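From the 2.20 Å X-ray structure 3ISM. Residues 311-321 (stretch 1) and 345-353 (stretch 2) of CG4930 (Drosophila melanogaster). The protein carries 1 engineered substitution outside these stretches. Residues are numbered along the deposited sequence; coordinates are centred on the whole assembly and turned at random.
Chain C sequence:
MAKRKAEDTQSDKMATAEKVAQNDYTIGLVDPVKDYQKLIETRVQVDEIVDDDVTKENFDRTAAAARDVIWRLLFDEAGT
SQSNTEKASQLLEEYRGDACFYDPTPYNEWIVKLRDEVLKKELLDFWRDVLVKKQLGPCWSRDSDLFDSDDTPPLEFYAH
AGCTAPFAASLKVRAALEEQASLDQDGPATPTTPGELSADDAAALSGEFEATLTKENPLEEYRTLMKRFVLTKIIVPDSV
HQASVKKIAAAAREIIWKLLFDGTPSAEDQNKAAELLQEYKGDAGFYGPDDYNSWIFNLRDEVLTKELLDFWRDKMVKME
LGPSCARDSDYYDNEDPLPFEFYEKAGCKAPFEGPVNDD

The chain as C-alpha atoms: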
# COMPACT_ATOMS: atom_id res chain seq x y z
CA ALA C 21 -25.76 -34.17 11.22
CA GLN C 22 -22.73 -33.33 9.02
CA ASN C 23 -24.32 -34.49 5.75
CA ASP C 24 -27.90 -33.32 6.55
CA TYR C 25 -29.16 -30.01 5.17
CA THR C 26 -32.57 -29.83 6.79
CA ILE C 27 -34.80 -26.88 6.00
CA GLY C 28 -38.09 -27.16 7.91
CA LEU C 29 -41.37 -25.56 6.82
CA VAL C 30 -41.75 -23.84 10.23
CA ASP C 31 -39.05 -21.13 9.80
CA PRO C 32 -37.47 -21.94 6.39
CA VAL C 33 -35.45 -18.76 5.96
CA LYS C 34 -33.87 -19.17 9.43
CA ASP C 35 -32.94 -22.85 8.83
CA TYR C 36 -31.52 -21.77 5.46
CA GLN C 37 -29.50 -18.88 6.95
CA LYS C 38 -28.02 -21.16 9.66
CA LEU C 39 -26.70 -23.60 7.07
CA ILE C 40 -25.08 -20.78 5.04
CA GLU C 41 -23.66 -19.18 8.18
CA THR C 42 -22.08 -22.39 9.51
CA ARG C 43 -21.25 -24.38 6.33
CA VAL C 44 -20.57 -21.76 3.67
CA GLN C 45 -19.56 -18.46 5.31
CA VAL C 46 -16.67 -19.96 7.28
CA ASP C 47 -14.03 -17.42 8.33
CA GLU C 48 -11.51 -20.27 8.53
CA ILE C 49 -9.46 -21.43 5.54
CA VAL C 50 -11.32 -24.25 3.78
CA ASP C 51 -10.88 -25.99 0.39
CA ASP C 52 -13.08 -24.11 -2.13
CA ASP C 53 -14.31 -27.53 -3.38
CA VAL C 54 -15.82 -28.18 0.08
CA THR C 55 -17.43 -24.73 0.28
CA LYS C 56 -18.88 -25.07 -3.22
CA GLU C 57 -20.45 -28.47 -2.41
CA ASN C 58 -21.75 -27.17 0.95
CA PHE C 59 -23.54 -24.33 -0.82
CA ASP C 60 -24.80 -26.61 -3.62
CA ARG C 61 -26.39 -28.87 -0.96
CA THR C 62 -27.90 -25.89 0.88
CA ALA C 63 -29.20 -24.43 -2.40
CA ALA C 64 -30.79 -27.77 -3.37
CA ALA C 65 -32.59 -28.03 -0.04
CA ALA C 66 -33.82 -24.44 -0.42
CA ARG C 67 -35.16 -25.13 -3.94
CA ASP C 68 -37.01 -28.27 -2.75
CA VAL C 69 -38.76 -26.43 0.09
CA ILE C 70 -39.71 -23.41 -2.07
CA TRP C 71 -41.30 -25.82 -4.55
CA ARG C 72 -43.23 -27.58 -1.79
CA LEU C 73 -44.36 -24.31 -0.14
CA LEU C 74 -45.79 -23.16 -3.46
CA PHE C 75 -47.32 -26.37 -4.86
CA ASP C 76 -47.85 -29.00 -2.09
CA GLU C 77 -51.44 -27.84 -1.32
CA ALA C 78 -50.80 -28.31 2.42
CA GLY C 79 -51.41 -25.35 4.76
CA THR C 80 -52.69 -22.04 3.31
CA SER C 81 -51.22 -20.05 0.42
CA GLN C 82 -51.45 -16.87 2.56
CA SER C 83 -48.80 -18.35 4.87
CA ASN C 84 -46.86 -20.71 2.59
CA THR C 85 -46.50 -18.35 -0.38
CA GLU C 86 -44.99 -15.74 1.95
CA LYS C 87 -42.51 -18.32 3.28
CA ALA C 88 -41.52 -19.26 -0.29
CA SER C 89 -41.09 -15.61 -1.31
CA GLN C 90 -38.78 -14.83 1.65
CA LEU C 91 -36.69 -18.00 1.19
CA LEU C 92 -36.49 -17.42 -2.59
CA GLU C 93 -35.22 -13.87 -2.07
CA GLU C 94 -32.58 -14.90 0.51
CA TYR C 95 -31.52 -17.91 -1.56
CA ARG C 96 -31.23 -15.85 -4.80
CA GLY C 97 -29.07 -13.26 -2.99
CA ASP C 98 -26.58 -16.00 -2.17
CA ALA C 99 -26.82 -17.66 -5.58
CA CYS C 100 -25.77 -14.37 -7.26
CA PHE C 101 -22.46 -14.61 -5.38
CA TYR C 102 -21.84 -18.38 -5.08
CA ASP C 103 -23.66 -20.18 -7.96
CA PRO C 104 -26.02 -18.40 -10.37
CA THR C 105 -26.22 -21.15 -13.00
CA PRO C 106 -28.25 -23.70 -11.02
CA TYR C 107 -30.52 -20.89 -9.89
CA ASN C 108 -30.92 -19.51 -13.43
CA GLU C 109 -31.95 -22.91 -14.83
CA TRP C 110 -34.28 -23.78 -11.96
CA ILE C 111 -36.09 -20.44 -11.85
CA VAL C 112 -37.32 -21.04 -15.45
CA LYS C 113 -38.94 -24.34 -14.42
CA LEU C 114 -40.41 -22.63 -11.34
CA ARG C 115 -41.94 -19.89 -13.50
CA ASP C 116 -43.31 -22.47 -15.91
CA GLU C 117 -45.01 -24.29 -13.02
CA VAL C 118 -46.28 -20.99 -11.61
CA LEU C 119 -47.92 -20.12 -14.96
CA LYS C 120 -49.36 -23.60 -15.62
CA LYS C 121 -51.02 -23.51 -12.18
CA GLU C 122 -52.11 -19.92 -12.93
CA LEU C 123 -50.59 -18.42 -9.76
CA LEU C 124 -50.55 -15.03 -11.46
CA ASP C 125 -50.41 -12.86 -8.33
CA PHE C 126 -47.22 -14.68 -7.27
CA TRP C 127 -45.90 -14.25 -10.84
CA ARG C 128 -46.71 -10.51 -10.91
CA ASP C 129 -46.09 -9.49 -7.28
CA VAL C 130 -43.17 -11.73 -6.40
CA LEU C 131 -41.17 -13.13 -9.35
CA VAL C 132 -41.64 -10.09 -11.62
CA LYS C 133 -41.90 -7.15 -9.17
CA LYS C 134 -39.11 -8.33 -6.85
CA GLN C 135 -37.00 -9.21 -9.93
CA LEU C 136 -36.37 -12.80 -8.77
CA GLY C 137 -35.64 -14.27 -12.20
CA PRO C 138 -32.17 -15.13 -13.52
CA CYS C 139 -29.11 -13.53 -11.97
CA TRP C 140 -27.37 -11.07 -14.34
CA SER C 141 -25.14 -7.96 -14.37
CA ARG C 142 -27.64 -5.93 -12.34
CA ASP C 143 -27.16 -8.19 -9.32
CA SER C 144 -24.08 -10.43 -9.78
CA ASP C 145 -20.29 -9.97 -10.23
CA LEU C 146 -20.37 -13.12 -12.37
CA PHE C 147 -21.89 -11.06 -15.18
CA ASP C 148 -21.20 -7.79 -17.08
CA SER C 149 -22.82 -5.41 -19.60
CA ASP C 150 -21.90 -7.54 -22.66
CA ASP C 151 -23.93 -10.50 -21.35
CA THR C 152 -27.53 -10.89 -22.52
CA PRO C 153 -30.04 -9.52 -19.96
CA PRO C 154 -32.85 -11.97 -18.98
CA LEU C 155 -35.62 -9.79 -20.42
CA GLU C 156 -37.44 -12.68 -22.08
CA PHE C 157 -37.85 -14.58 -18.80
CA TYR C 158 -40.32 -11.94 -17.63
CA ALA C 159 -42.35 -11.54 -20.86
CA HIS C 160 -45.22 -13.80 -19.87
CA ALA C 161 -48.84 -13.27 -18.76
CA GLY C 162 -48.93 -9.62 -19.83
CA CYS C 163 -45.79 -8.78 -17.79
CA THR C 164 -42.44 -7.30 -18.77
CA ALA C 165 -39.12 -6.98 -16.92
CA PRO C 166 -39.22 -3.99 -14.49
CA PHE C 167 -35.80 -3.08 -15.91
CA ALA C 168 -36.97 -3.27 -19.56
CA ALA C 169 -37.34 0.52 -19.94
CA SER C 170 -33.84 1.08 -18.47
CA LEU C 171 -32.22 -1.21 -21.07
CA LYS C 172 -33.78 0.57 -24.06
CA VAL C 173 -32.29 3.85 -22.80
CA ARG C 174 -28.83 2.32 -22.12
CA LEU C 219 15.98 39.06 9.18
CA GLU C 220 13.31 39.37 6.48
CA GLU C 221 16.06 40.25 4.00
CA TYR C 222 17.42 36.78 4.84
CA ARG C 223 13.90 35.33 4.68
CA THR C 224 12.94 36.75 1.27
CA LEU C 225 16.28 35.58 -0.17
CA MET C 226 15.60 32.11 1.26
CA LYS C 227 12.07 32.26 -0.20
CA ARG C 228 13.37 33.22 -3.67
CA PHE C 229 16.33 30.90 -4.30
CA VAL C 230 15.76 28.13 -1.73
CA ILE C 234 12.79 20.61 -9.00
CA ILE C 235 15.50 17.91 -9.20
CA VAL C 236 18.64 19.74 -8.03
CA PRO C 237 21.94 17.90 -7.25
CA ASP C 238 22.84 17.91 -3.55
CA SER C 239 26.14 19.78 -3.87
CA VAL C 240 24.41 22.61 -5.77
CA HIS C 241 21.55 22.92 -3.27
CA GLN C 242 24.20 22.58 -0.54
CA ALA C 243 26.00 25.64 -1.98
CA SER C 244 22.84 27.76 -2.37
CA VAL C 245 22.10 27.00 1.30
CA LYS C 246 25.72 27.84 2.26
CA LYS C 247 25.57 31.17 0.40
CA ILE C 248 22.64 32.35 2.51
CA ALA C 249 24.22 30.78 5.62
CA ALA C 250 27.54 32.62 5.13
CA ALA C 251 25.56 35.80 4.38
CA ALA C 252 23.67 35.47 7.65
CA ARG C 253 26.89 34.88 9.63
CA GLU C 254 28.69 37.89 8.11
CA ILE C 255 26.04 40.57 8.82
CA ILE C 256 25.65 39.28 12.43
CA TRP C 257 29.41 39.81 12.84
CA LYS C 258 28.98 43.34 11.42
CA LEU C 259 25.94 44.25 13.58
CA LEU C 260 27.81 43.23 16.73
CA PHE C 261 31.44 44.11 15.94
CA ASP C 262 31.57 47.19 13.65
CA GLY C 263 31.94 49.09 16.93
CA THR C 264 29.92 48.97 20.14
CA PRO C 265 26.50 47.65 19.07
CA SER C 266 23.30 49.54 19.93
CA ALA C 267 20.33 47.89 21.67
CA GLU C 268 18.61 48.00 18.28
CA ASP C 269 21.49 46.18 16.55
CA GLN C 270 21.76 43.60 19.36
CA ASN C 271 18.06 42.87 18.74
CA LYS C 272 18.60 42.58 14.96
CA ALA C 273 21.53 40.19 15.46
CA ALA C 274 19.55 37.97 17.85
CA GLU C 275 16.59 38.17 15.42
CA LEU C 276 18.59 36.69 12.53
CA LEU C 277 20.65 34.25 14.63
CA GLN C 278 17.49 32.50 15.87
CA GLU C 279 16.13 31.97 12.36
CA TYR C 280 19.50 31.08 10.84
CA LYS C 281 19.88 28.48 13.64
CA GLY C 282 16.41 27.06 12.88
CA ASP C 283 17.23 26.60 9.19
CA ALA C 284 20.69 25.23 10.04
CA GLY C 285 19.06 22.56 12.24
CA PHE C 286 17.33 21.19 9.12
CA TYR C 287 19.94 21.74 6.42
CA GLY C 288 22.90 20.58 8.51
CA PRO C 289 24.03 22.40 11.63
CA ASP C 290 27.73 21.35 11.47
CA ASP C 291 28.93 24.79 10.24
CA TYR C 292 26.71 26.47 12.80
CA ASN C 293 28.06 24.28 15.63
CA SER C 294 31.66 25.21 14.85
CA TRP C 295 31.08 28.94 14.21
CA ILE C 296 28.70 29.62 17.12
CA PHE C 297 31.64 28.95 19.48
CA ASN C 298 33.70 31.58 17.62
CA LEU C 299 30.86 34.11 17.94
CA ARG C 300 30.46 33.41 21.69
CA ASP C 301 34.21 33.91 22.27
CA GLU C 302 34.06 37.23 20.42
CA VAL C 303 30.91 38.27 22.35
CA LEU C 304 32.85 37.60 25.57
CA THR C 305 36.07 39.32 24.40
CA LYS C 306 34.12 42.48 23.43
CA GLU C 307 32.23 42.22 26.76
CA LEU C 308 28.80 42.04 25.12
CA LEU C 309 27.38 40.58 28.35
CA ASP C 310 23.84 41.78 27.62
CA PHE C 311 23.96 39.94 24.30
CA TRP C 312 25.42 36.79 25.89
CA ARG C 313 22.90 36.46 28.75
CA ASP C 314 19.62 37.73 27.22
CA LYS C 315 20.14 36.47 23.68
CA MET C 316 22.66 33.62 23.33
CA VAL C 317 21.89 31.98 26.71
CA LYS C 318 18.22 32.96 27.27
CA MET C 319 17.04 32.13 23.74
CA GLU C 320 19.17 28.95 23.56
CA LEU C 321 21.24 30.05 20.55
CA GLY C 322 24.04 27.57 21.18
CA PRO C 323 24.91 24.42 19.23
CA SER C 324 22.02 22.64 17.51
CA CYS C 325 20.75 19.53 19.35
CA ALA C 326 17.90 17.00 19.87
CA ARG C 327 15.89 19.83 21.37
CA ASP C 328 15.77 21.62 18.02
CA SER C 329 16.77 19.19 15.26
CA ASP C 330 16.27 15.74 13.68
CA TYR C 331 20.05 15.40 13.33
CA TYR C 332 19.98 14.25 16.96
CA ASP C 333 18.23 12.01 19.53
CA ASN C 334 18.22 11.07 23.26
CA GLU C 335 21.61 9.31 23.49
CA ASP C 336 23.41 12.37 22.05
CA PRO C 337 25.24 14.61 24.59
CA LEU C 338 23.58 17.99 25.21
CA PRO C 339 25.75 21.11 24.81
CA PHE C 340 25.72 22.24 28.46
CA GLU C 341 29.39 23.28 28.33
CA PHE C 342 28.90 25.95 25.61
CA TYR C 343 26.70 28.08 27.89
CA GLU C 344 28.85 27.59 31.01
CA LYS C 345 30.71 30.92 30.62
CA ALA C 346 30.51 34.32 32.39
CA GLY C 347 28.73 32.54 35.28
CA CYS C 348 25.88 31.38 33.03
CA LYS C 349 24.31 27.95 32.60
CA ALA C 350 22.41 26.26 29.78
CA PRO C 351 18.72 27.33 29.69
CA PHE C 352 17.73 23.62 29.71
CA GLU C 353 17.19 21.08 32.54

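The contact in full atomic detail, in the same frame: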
# COMPACT_ATOMS: atom_id res chain seq x y z
N PHE C 311 24.23 40.81 25.44
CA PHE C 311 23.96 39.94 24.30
C PHE C 311 24.10 38.48 24.73
O PHE C 311 23.23 37.67 24.43
CB PHE C 311 24.86 40.26 23.11
CG PHE C 311 24.44 39.57 21.82
CD1 PHE C 311 23.36 40.04 21.08
CD2 PHE C 311 25.12 38.44 21.36
CE1 PHE C 311 22.97 39.41 19.91
CE2 PHE C 311 24.73 37.81 20.18
CZ PHE C 311 23.65 38.29 19.45
N TRP C 312 25.18 38.17 25.45
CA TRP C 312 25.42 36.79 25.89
C TRP C 312 24.26 36.24 26.72
O TRP C 312 23.67 35.21 26.36
CB TRP C 312 26.75 36.67 26.65
CG TRP C 312 27.03 35.30 27.25
CD1 TRP C 312 27.27 35.03 28.58
CD2 TRP C 312 27.08 34.04 26.57
NE1 TRP C 312 27.48 33.68 28.75
CE2 TRP C 312 27.37 33.05 27.53
CE3 TRP C 312 26.92 33.65 25.23
CZ2 TRP C 312 27.49 31.69 27.20
CZ3 TRP C 312 27.04 32.30 24.91
CH2 TRP C 312 27.32 31.34 25.89
N ARG C 313 23.91 36.94 27.80
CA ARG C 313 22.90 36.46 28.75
C ARG C 313 21.46 36.45 28.22
O ARG C 313 20.78 35.44 28.36
CB ARG C 313 22.96 37.28 30.05
CG ARG C 313 24.29 37.19 30.78
CD ARG C 313 24.15 37.71 32.19
NE ARG C 313 23.53 39.03 32.23
CZ ARG C 313 24.19 40.19 32.19
NH1 ARG C 313 25.52 40.20 32.09
NH2 ARG C 313 23.53 41.33 32.23
N ASP C 314 21.02 37.55 27.62
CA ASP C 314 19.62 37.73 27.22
C ASP C 314 19.31 37.17 25.84
O ASP C 314 18.14 36.93 25.51
CB ASP C 314 19.23 39.21 27.24
CG ASP C 314 19.55 39.89 28.56
OD1 ASP C 314 19.70 39.19 29.59
OD2 ASP C 314 19.67 41.14 28.57
N LYS C 315 20.34 36.99 25.03
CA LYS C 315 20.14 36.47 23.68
C LYS C 315 20.70 35.06 23.51
O LYS C 315 19.93 34.12 23.32
CB LYS C 315 20.70 37.44 22.62
CG LYS C 315 20.26 38.90 22.81
CD LYS C 315 18.74 39.05 22.76
CE LYS C 315 18.32 40.49 22.97
NZ LYS C 315 16.85 40.67 22.74
N MET C 316 22.02 34.91 23.60
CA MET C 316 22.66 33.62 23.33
C MET C 316 22.33 32.51 24.35
O MET C 316 22.11 31.34 23.96
CB MET C 316 24.16 33.79 23.21
CG MET C 316 24.59 34.71 22.09
SD MET C 316 26.31 34.45 21.63
CE MET C 316 26.17 32.90 20.74
N VAL C 317 22.28 32.90 25.63
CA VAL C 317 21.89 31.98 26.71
C VAL C 317 20.36 31.83 26.78
O VAL C 317 19.84 30.73 26.61
CB VAL C 317 22.44 32.43 28.09
CG1 VAL C 317 21.86 31.57 29.22
CG2 VAL C 317 23.96 32.37 28.10
N LYS C 318 19.67 32.95 27.02
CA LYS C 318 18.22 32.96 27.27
C LYS C 318 17.41 32.33 26.14
O LYS C 318 16.50 31.54 26.40
CB LYS C 318 17.73 34.38 27.55
CG LYS C 318 16.23 34.51 27.80
CD LYS C 318 15.89 35.82 28.52
CE LYS C 318 15.88 37.03 27.58
NZ LYS C 318 15.87 38.32 28.33
N MET C 319 17.76 32.65 24.90
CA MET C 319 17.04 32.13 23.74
C MET C 319 17.64 30.84 23.17
O MET C 319 17.25 30.41 22.07
CB MET C 319 16.92 33.19 22.66
CG MET C 319 16.30 34.47 23.16
SD MET C 319 16.54 35.76 21.94
CE MET C 319 15.18 36.86 22.37
N GLU C 320 18.57 30.25 23.91
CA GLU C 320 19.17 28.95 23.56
C GLU C 320 19.77 28.96 22.15
O GLU C 320 19.41 28.14 21.30
CB GLU C 320 18.12 27.84 23.72
CG GLU C 320 18.67 26.43 23.93
CD GLU C 320 17.57 25.38 23.95
OE1 GLU C 320 16.58 25.55 24.72
OE2 GLU C 320 17.69 24.38 23.20
N LEU C 321 20.68 29.89 21.89
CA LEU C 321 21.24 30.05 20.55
C LEU C 321 22.59 29.36 20.38
O LEU C 321 23.38 29.69 19.49
CB LEU C 321 21.30 31.53 20.14
CG LEU C 321 19.91 32.19 20.09
CD1 LEU C 321 20.00 33.62 19.58
CD2 LEU C 321 18.90 31.35 19.27
N LYS C 345 29.74 29.82 30.67
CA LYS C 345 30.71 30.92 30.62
C LYS C 345 30.08 32.20 31.16
O LYS C 345 28.86 32.38 31.10
CB LYS C 345 31.22 31.13 29.19
CG LYS C 345 32.12 30.02 28.69
CD LYS C 345 33.30 30.54 27.91
CE LYS C 345 34.33 29.45 27.68
NZ LYS C 345 34.73 28.77 28.95
N ALA C 346 30.93 33.08 31.70
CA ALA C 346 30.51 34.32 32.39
C ALA C 346 29.52 34.08 33.54
O ALA C 346 28.67 34.94 33.82
CB ALA C 346 29.99 35.37 31.40
N GLY C 347 29.63 32.93 34.19
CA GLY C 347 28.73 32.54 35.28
C GLY C 347 27.42 31.89 34.86
O GLY C 347 26.66 31.40 35.70
N CYS C 348 27.14 31.88 33.56
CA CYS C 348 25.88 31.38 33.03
C CYS C 348 25.79 29.86 33.01
O CYS C 348 26.79 29.16 33.17
CB CYS C 348 25.62 31.90 31.62
SG CYS C 348 25.09 33.61 31.53
N LYS C 349 24.57 29.37 32.82
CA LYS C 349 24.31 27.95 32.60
C LYS C 349 23.39 27.81 31.41
O LYS C 349 22.74 28.78 30.99
CB LYS C 349 23.70 27.31 33.84
CG LYS C 349 24.72 27.00 34.93
CD LYS C 349 24.12 27.13 36.32
CE LYS C 349 25.19 26.93 37.39
NZ LYS C 349 24.61 26.99 38.77
N ALA C 350 23.34 26.60 30.85
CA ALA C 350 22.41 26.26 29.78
C ALA C 350 20.97 26.45 30.25
O ALA C 350 20.62 26.01 31.36
CB ALA C 350 22.64 24.82 29.33
N PRO C 351 20.14 27.12 29.43
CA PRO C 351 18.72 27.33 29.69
C PRO C 351 17.87 26.05 29.81
O PRO C 351 16.67 26.15 30.08
CB PRO C 351 18.26 28.14 28.47
CG PRO C 351 19.26 27.82 27.41
CD PRO C 351 20.55 27.76 28.17
N PHE C 352 18.47 24.88 29.62
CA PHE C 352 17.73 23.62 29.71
C PHE C 352 18.12 22.67 30.85
O PHE C 352 19.31 22.49 31.14
CB PHE C 352 17.70 22.86 28.36
CG PHE C 352 19.01 22.86 27.61
CD1 PHE C 352 19.24 23.77 26.58
CD2 PHE C 352 20.00 21.93 27.91
CE1 PHE C 352 20.44 23.77 25.88
CE2 PHE C 352 21.22 21.93 27.21
CZ PHE C 352 21.43 22.84 26.19
N GLU C 353 17.09 22.11 31.49
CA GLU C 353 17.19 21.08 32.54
C GLU C 353 17.83 21.55 33.85
O GLU C 353 19.06 21.58 33.98
CB GLU C 353 17.86 19.80 32.01
CG GLU C 353 17.03 19.04 30.98
CD GLU C 353 17.86 18.07 30.15
OE1 GLU C 353 18.98 17.70 30.59
OE2 GLU C 353 17.40 17.67 29.06

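A segment without regular secondary structure can pack against a helix and the loop that follows it through one directional hydrogen bond and several apolar contacts. The packing of residues 345-353 of CG4930 against residues 311-321 illustrates the principle. NE1 of Trp 312 donates a hydrogen bond to O of Lys 345 at 3.0 Å, with an N-H...O angle of 157°. The acceptor lies at the ring edge, near its plane, where the indole N-H points. The same carbonyl closes a type I' turn, accepting a bond from N of Cys 348 at 3.0 Å, so one oxygen serves both the turn and the helix.

Within the turn, CB of Ala 346 points toward the helix and lies 3.9 Å from CD1 of Trp 312. Gly 347 makes no contact with the other stretch; its backbone angles would jam a CB against the preceding carbonyl. The CA-to-CB bond of Cys 348 points toward the other stretch, and SG sits among three residues: 3.7 Å from CG of Arg 313, 3.8 Å from CG2 of Val 317, and 4.4 Å from the centroid of the Trp 312 five-membered ring, which it approaches obliquely.

Beyond the turn, backbone carbonyls join side chains in the contact. The CA-to-CB bond of Lys 349 points away, yet its O lies 3.4 Å from CG1 of Val 317. Pro 351 points toward the other stretch, its CG 3.1 Å from O of Val 317 and 3.8 Å from CG of Glu 320. The Val 317 carbonyl accepts a hydrogen bond from N of Glu 320 in a type I turn; its approach to Pro 351 CG is a close contact only. Finally, Phe 352 presents its ring edge to Glu 320, with CD1 of Phe 352 3.5 Å from CD of Glu 320, whose carboxylate oxygens are hydrogen-bonded elsewhere in the structure.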